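PATF (Prochloron didemni, PDB 4BG2) probably acts as, or descends from, an ABBA-type prenyltransferase of the patellamide (cyanobactin) pathway. Local coordinates at residues G73-W76 / P77-L80. Numbering follows the deposited sequence.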
ATOM      1  N   GLY A  73      10.230   0.269 -14.397  1.00 53.04           N
ATOM      2  CA  GLY A  73      10.363   1.684 -14.704  1.00 51.59           C
ATOM      3  C   GLY A  73       9.092   2.520 -14.631  1.00 47.16           C
ATOM      4  O   GLY A  73       8.195   2.245 -13.857  1.00 46.13           O
ATOM      5  N   THR A  74       9.019   3.538 -15.475  1.00 44.02           N
ATOM      6  CA  THR A  74       8.003   4.555 -15.368  1.00 41.95           C
ATOM      7  C   THR A  74       6.817   4.287 -16.270  1.00 40.64           C
ATOM      8  O   THR A  74       6.974   4.246 -17.475  1.00 43.46           O
ATOM      9  CB  THR A  74       8.598   5.933 -15.696  1.00 42.63           C
ATOM     10  OG1 THR A  74       9.491   6.296 -14.643  1.00 42.90           O
ATOM     11  CG2 THR A  74       7.508   7.011 -15.814  1.00 42.04           C
ATOM     12  N   THR A  75       5.627   4.140 -15.687  1.00 38.28           N
ATOM     13  CA  THR A  75       4.389   4.034 -16.485  1.00 37.79           C
ATOM     14  C   THR A  75       3.405   5.192 -16.277  1.00 36.40           C
ATOM     15  O   THR A  75       2.326   5.197 -16.870  1.00 36.11           O
ATOM     16  CB  THR A  75       3.669   2.681 -16.275  1.00 37.05           C
ATOM     17  OG1 THR A  75       3.558   2.402 -14.890  1.00 35.70           O
ATOM     18  CG2 THR A  75       4.443   1.548 -16.921  1.00 39.04           C
ATOM     19  N   TRP A  76       3.761   6.159 -15.442  1.00 34.13           N
ATOM     20  CA  TRP A  76       2.975   7.380 -15.327  1.00 34.41           C
ATOM     21  C   TRP A  76       3.135   8.219 -16.586  1.00 35.34           C
ATOM     22  O   TRP A  76       4.251   8.387 -17.054  1.00 35.68           O
ATOM     23  CB  TRP A  76       3.455   8.199 -14.142  1.00 33.59           C
ATOM     24  CG  TRP A  76       2.669   9.449 -13.879  1.00 32.44           C
ATOM     25  CD1 TRP A  76       2.949  10.695 -14.339  1.00 34.60           C
ATOM     26  CD2 TRP A  76       1.512   9.576 -13.053  1.00 31.14           C
ATOM     27  NE1 TRP A  76       2.041  11.600 -13.861  1.00 34.26           N
ATOM     28  CE2 TRP A  76       1.140  10.942 -13.066  1.00 32.42           C
ATOM     29  CE3 TRP A  76       0.744   8.671 -12.308  1.00 29.17           C
ATOM     30  CZ2 TRP A  76       0.039  11.428 -12.367  1.00 30.51           C
ATOM     31  CZ3 TRP A  76      -0.351   9.147 -11.604  1.00 29.29           C
ATOM     32  CH2 TRP A  76      -0.694  10.521 -11.631  1.00 31.18           C
ATOM     33  N   PRO A  77       2.038   8.785 -17.119  1.00 34.97           N
ATOM     34  CA  PRO A  77       0.684   8.822 -16.625  1.00 34.17           C
ATOM     35  C   PRO A  77      -0.245   7.760 -17.187  1.00 35.12           C
ATOM     36  O   PRO A  77      -1.416   7.728 -16.802  1.00 34.75           O
ATOM     37  CB  PRO A  77       0.207  10.205 -17.086  1.00 36.53           C
ATOM     38  CG  PRO A  77       0.876  10.390 -18.424  1.00 37.28           C
ATOM     39  CD  PRO A  77       2.186   9.634 -18.331  1.00 37.60           C
ATOM     40  N   GLU A  78       0.235   6.902 -18.080  1.00 38.46           N
ATOM     41  CA  GLU A  78      -0.627   5.846 -18.622  1.00 40.17           C
ATOM     42  C   GLU A  78      -1.144   4.879 -17.557  1.00 37.09           C
ATOM     43  O   GLU A  78      -2.216   4.289 -17.723  1.00 36.30           O
ATOM     44  CB  GLU A  78       0.000   5.089 -19.806  1.00 44.95           C
ATOM     45  CG  GLU A  78       1.332   4.378 -19.588  1.00 48.54           C
ATOM     46  CD  GLU A  78       2.560   5.239 -19.825  1.00 52.84           C
ATOM     47  OE1 GLU A  78       2.428   6.472 -20.082  1.00 53.92           O
ATOM     48  OE2 GLU A  78       3.658   4.644 -19.746  1.00 51.33           O
ATOM     49  N   SER A  79      -0.412   4.733 -16.459  1.00 33.60           N
ATOM     50  CA  SER A  79      -0.900   3.922 -15.346  1.00 30.95           C
ATOM     51  C   SER A  79      -2.263   4.408 -14.814  1.00 30.06           C
ATOM     52  O   SER A  79      -3.025   3.622 -14.240  1.00 29.72           O
ATOM     53  CB  SER A  79       0.132   3.886 -14.208  1.00 29.37           C
ATOM     54  OG  SER A  79       0.456   5.194 -13.757  1.00 28.57           O
ATOM     55  N   LEU A  80      -2.575   5.687 -14.991  1.00 30.23           N
ATOM     56  CA  LEU A  80      -3.872   6.209 -14.578  1.00 29.90           C
ATOM     57  C   LEU A  80      -5.062   5.535 -15.277  1.00 29.75           C
ATOM     58  O   LEU A  80      -6.120   5.377 -14.691  1.00 30.60           O
ATOM     59  CB  LEU A  80      -3.962   7.735 -14.779  1.00 32.00           C
ATOM     60  CG  LEU A  80      -3.117   8.616 -13.834  1.00 31.71           C
ATOM     61  CD1 LEU A  80      -3.033  10.037 -14.377  1.00 32.57           C
ATOM     62  CD2 LEU A  80      -3.663   8.606 -12.426  1.00 30.65           C
TER
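Trp76 lays one face of its indole over Pro77 and Leu80 at a type VIa turn, with the cis peptide bond between Trp76 and Pro77. The turn lies in the loop between strand 60-70 of the closed antiparallel barrel and helix 79-91. Pro77 comes first. Pro77 CB lies 3.9 Å from the centroid of the five-membered Trp76 ring, 10° off the ring normal, a CH-pi contact. Trp76 CG is anti to its own N (chi1 -177°), which keeps the indole on the side of the carbonyl carbon, where the cis bond brings the proline under its face. Glu78 follows, bent at chi2, and its carboxylate curls back toward Thr75. No bond joins the two: Glu78 OE2 and Thr75 O, 3.2 Å apart, are both acceptors. Ser79 N instead donates to Thr75 O at 2.8 Å, with the donor 37° out of the carbonyl plane. This bond links the first residue of the turn to the chain just past it. Ser79 OG lies near Trp76 CA but bonds to Asn119 OD1 of strand 116-124, tying the turn to the barrel wall. Trp76 NE1 bonds to the carbonyl oxygen of His110, at the end of helix 101-110. A leucine in place of Trp76 would probably leave that carbonyl without its donor and strip Pro77 and Leu80 of the flat surface they share. Leu80 is buried and packs on Phe103 and Ala107 of helix 101-110. Leu80 CD1 lies 4.0 Å from the centroid of the six-membered Trp76 ring, over the face, while Leu80 CD2 meets Trp76 CZ3 at 3.5 Å.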